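Local coordinates for protein Bug27 (Bordetella pertussis, PDB 2QPQ), which is probably a periplasmic solute-binding receptor of the Bug family, closing on its ligand like a Venus flytrap and serving in solute uptake, at residues N150-T155 and Q219-Y224; P79-N84 and A291-I296. All coordinates share one frame; numbering follows the deposited sequence.

Contact 1 (N150-T155 and Q219-Y224); sequences NVSAKT and QGVAGY
Val-221 meets the C-terminal turn of helix 141-153 at Ser-152 and Ala-153. The contact belongs to one alpha/beta domain of a Venus flytrap fold. It sets a beta-turn loop between strands 196-201 and 227-235 against the end of a helix. From CB, the Val-221 side chain points at the helix and forks. CG1 lies anti to the backbone N (chi1 -179°), and this branch reaches Ser-152, with CG1 3.5 Å from Ser-152 CB. The other branch is looser: CG2 is 4.4 Å from Ala-153 CB. Val-221 also touches Leu-149, one turn earlier in helix 141-153, and Met-121 of helix 117-123, so the valine is buried although Ser-152 is exposed. What the serine offers the valine is its CB. Its OG turns back along its own helix and is hydrogen-bonded to the carbonyl O of Leu-148. Val-221 also opens a type II turn with Gly-223 at positive phi. The turn brings in Tyr-224, whose ring packs on Leu-148 and Leu-149 and whose OH is hydrogen-bonded to Ala-145 O. The turn is closed by Tyr-224 N donating to Val-221 O at 3.2 Å.

Contact 2 (P79-N84 and A291-I296); sequences PGVFRN and ALTKQI
Thr-293 of the long helix 275-296 faces Gly-80 and Val-81. The contact lies between the weakly bonded last turn of helix 74-81 and helix 275-296, in the two-domain Venus flytrap fold, near the C terminus. It has a tight apolar part and a looser part bridged by water. The tight part is a methyl contact. Val-81 CG1 lies 3.6 Å from Thr-293 CG2 and 3.8 Å from Thr-293 CB. The two side chains cross at about a right angle. Leu-144 of helix 141-153 also packs on Thr-293, and Leu-298 on Val-81, so both side chains are buried.

The loose part is polar. Thr-293 OG1 stands 3.7 Å from Gly-80 O, and a water to one side of the pair bonds to both. With chi1 at 60°, OG1 sits between the backbone N and the carbonyl carbon. CG2 is then left to face the valine. OG1 also bonds to Phe-289 O, one turn back in its own helix, so the hydroxyl is held both within that helix and by the water. Gly-80 O likewise has a second partner, Lys-299 NZ. Gly-80 has no side chain, and its CA lies 6.2 Å from Thr-293 CA. Val-81 is further tied to the C-terminal tail by backbone hydrogen bonding with Val-300. The water is 2.8 Å from Thr-293 OG1 and donates to Gly-80 O at 2.9 Å.

From the N terminus, the chain first reaches 79-84, at the end of helix 74-81. Its partner in contact 2, 291-296, comes more than two hundred residues later, in the last helix. Contact 1 is nested inside that loop. It closes a shorter one, from the end of helix 141-153 to the turn before strand 227-235. Contact 2 ties an early helix to the C-terminal one. Contact 1 ties the later helix 141-153 to a loop beside it. Their centres are about 20 Å apart, yet they touch. Val-151 packs on Leu-292, Gln-295 and Ile-296, so helix 141-153 lies against helix 275-296 and joins both contacts.

Contact 1 (N150-T155 and Q219-Y224)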
loop_
_atom_site.group_PDB
_atom_site.type_symbol
_atom_site.label_atom_id
_atom_site.label_comp_id
_atom_site.label_asym_id
_atom_site.label_seq_id
_atom_site.Cartn_x
_atom_site.Cartn_y
_atom_site.Cartn_z
ATOM N N ASN A 150 -4.538 9.791 14.495
ATOM C CA ASN A 150 -5.624 10.360 15.313
ATOM C C ASN A 150 -5.842 9.547 16.574
ATOM O O ASN A 150 -5.926 10.113 17.661
ATOM C CB ASN A 150 -6.981 10.398 14.581
ATOM C CG ASN A 150 -7.172 11.626 13.670
ATOM O OD1 ASN A 150 -8.063 11.605 12.814
ATOM N ND2 ASN A 150 -6.381 12.685 13.854
ATOM N N VAL A 151 -5.984 8.238 16.397
ATOM C CA VAL A 151 -6.254 7.305 17.501
ATOM C C VAL A 151 -5.041 7.261 18.459
ATOM O O VAL A 151 -5.216 7.336 19.671
ATOM C CB VAL A 151 -6.646 5.889 16.954
ATOM C CG1 VAL A 151 -6.678 4.828 18.050
ATOM C CG2 VAL A 151 -8.014 5.934 16.251
ATOM N N SER A 152 -3.824 7.199 17.910
ATOM C CA SER A 152 -2.609 7.029 18.717
ATOM C C SER A 152 -2.150 8.307 19.388
ATOM O O SER A 152 -1.623 8.287 20.512
ATOM C CB SER A 152 -1.472 6.462 17.846
ATOM O OG SER A 152 -1.853 5.224 17.233
ATOM N N ALA A 153 -2.322 9.433 18.712
ATOM C CA ALA A 153 -1.855 10.716 19.230
ATOM C C ALA A 153 -3.003 11.489 19.886
ATOM O O ALA A 153 -2.813 12.619 20.372
ATOM C CB ALA A 153 -1.258 11.510 18.134
ATOM N N LYS A 154 -4.187 10.876 19.861
ATOM C CA LYS A 154 -5.456 11.490 20.291
ATOM C C LYS A 154 -5.717 12.849 19.629
ATOM O O LYS A 154 -5.951 13.856 20.291
ATOM C CB LYS A 154 -5.542 11.555 21.825
ATOM C CG LYS A 154 -5.446 10.164 22.467
ATOM C CD LYS A 154 -5.405 10.230 24.009
ATOM C CE LYS A 154 -4.069 10.833 24.548
ATOM N NZ LYS A 154 -3.645 10.244 25.893
ATOM N N THR A 155 -5.687 12.863 18.295
ATOM C CA THR A 155 -5.915 14.087 17.564
ATOM C C THR A 155 -7.224 13.972 16.768
ATOM O O THR A 155 -7.865 12.891 16.736
ATOM C CB THR A 155 -4.707 14.494 16.648
ATOM O OG1 THR A 155 -4.361 13.429 15.742
ATOM C CG2 THR A 155 -3.464 14.863 17.501
ATOM N N GLN A 219 8.540 10.784 16.659
ATOM C CA GLN A 219 8.015 12.138 16.929
ATOM C C GLN A 219 6.918 12.414 18.005
ATOM O O GLN A 219 6.056 13.231 17.746
ATOM C CB GLN A 219 7.548 12.809 15.594
ATOM C CG GLN A 219 8.636 12.967 14.545
ATOM C CD GLN A 219 8.181 13.707 13.299
ATOM O OE1 GLN A 219 7.859 13.091 12.275
ATOM N NE2 GLN A 219 8.167 15.018 13.370
ATOM N N GLY A 220 6.827 11.783 19.177
ATOM C CA GLY A 220 6.986 10.425 19.446
ATOM C C GLY A 220 5.545 9.938 19.608
ATOM O O GLY A 220 4.769 10.348 20.488
ATOM N N VAL A 221 5.182 9.077 18.691
ATOM C CA VAL A 221 3.957 8.323 18.766
ATOM C C VAL A 221 4.505 6.917 18.761
ATOM O O VAL A 221 4.583 6.269 17.730
ATOM C CB VAL A 221 3.081 8.599 17.510
ATOM C CG1 VAL A 221 1.765 7.829 17.592
ATOM C CG2 VAL A 221 2.869 10.113 17.325
ATOM N N ALA A 222 4.938 6.456 19.927
ATOM C CA ALA A 222 5.630 5.163 20.026
ATOM C C ALA A 222 4.795 3.997 19.508
ATOM O O ALA A 222 3.574 3.941 19.729
ATOM C CB ALA A 222 6.060 4.901 21.476
ATOM N N GLY A 223 5.443 3.064 18.816
ATOM C CA GLY A 223 4.727 1.903 18.303
ATOM C C GLY A 223 3.984 2.118 16.977
ATOM O O GLY A 223 3.456 1.167 16.388
ATOM N N TYR A 224 3.947 3.360 16.509
ATOM C CA TYR A 224 3.279 3.692 15.235
ATOM C C TYR A 224 4.083 3.148 14.055
ATOM O O TYR A 224 5.253 3.449 13.906
ATOM C CB TYR A 224 3.138 5.213 15.102
ATOM C CG TYR A 224 2.366 5.658 13.863
ATOM C CD1 TYR A 224 2.905 5.497 12.585
ATOM C CD2 TYR A 224 1.095 6.220 13.977
ATOM C CE1 TYR A 224 2.186 5.881 11.422
ATOM C CE2 TYR A 224 0.386 6.635 12.824
ATOM C CZ TYR A 224 0.928 6.456 11.564
ATOM O OH TYR A 224 0.210 6.867 10.437
#

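Contact 2 (P79-N84 and A291-I296)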
loop_
_atom_site.group_PDB
_atom_site.type_symbol
_atom_site.label_atom_id
_atom_site.label_comp_id
_atom_site.label_asym_id
_atom_site.label_seq_id
_atom_site.Cartn_x
_atom_site.Cartn_y
_atom_site.Cartn_z
ATOM N N PRO A 79 -11.381 -6.374 4.594
ATOM C CA PRO A 79 -12.305 -7.152 5.394
ATOM C C PRO A 79 -12.971 -6.330 6.511
ATOM O O PRO A 79 -14.121 -6.593 6.803
ATOM C CB PRO A 79 -11.426 -8.307 5.937
ATOM C CG PRO A 79 -10.319 -8.416 4.868
ATOM C CD PRO A 79 -10.037 -6.989 4.598
ATOM N N GLY A 80 -12.273 -5.337 7.080
ATOM C CA GLY A 80 -12.834 -4.535 8.165
ATOM C C GLY A 80 -13.788 -3.445 7.697
ATOM O O GLY A 80 -14.629 -3.003 8.477
ATOM N N VAL A 81 -13.715 -3.043 6.430
ATOM C CA VAL A 81 -14.442 -1.865 5.931
ATOM C C VAL A 81 -15.536 -2.172 4.911
ATOM O O VAL A 81 -16.292 -1.264 4.515
ATOM C CB VAL A 81 -13.488 -0.775 5.335
ATOM C CG1 VAL A 81 -12.500 -0.258 6.421
ATOM C CG2 VAL A 81 -12.739 -1.286 4.075
ATOM N N PHE A 82 -15.604 -3.427 4.458
ATOM C CA PHE A 82 -16.709 -3.863 3.641
ATOM C C PHE A 82 -17.668 -4.681 4.470
ATOM O O PHE A 82 -17.234 -5.550 5.204
ATOM C CB PHE A 82 -16.234 -4.611 2.387
ATOM C CG PHE A 82 -15.670 -3.694 1.352
ATOM C CD1 PHE A 82 -14.339 -3.274 1.436
ATOM C CD2 PHE A 82 -16.477 -3.232 0.317
ATOM C CE1 PHE A 82 -13.824 -2.399 0.493
ATOM C CE2 PHE A 82 -15.996 -2.365 -0.632
ATOM C CZ PHE A 82 -14.649 -1.935 -0.553
ATOM N N ARG A 83 -18.958 -4.365 4.356
ATOM C CA ARG A 83 -20.018 -5.007 5.167
ATOM C C ARG A 83 -20.155 -6.492 4.841
ATOM O O ARG A 83 -20.269 -7.326 5.752
ATOM C CB ARG A 83 -21.366 -4.272 5.005
ATOM C CG ARG A 83 -21.318 -2.796 5.492
ATOM C CD ARG A 83 -22.655 -2.004 5.302
ATOM N NE ARG A 83 -22.463 -0.581 5.633
ATOM C CZ ARG A 83 -22.495 -0.094 6.872
ATOM N NH1 ARG A 83 -22.721 -0.909 7.893
ATOM N NH2 ARG A 83 -22.285 1.197 7.094
ATOM N N ASN A 84 -20.081 -6.830 3.554
ATOM C CA ASN A 84 -20.317 -8.206 3.101
ATOM C C ASN A 84 -19.303 -8.648 2.050
ATOM O O ASN A 84 -19.638 -8.789 0.866
ATOM C CB ASN A 84 -21.722 -8.366 2.515
ATOM C CG ASN A 84 -22.828 -7.971 3.480
ATOM O OD1 ASN A 84 -23.455 -6.906 3.324
ATOM N ND2 ASN A 84 -23.099 -8.831 4.463
ATOM N N ALA A 291 -9.231 -4.090 13.630
ATOM C CA ALA A 291 -9.315 -3.492 14.968
ATOM C C ALA A 291 -9.386 -1.947 14.907
ATOM O O ALA A 291 -10.231 -1.301 15.565
ATOM C CB ALA A 291 -8.133 -3.947 15.802
ATOM N N LEU A 292 -8.496 -1.360 14.119
ATOM C CA LEU A 292 -8.474 0.076 13.889
ATOM C C LEU A 292 -9.764 0.596 13.272
ATOM O O LEU A 292 -10.320 1.574 13.753
ATOM C CB LEU A 292 -7.284 0.458 12.986
ATOM C CG LEU A 292 -7.151 1.951 12.620
ATOM C CD1 LEU A 292 -6.992 2.835 13.880
ATOM C CD2 LEU A 292 -5.989 2.120 11.641
ATOM N N THR A 293 -10.228 -0.019 12.188
ATOM C CA THR A 293 -11.433 0.480 11.515
ATOM C C THR A 293 -12.721 0.204 12.339
ATOM O O THR A 293 -13.721 0.918 12.195
ATOM C CB THR A 293 -11.568 -0.049 10.070
ATOM O OG1 THR A 293 -11.632 -1.478 10.079
ATOM C CG2 THR A 293 -10.406 0.390 9.232
ATOM N N LYS A 294 -12.679 -0.809 13.199
ATOM C CA LYS A 294 -13.738 -0.993 14.209
ATOM C C LYS A 294 -13.740 0.169 15.233
ATOM O O LYS A 294 -14.794 0.759 15.462
ATOM C CB LYS A 294 -13.663 -2.366 14.880
ATOM C CG LYS A 294 -14.977 -2.880 15.487
ATOM C CD LYS A 294 -14.743 -4.226 16.195
ATOM C CE LYS A 294 -15.435 -4.325 17.546
ATOM N NZ LYS A 294 -15.433 -5.788 17.982
ATOM N N GLN A 295 -12.581 0.530 15.783
ATOM C CA GLN A 295 -12.466 1.702 16.689
ATOM C C GLN A 295 -13.098 2.968 16.100
ATOM O O GLN A 295 -13.908 3.641 16.754
ATOM C CB GLN A 295 -11.016 2.059 16.977
ATOM C CG GLN A 295 -10.205 1.092 17.791
ATOM C CD GLN A 295 -8.755 1.577 17.965
ATOM O OE1 GLN A 295 -8.507 2.583 18.644
ATOM N NE2 GLN A 295 -7.802 0.870 17.346
ATOM N N ILE A 296 -12.704 3.302 14.871
ATOM C CA ILE A 296 -13.118 4.555 14.245
ATOM C C ILE A 296 -14.476 4.431 13.529
ATOM O O ILE A 296 -15.002 5.410 13.027
ATOM C CB ILE A 296 -12.021 5.105 13.236
ATOM C CG1 ILE A 296 -11.892 4.187 12.028
ATOM C CG2 ILE A 296 -10.659 5.291 13.924
ATOM C CD1 ILE A 296 -11.026 4.752 10.920
HETATM O O HOH W 1 -13.682 -3.042 11.165
#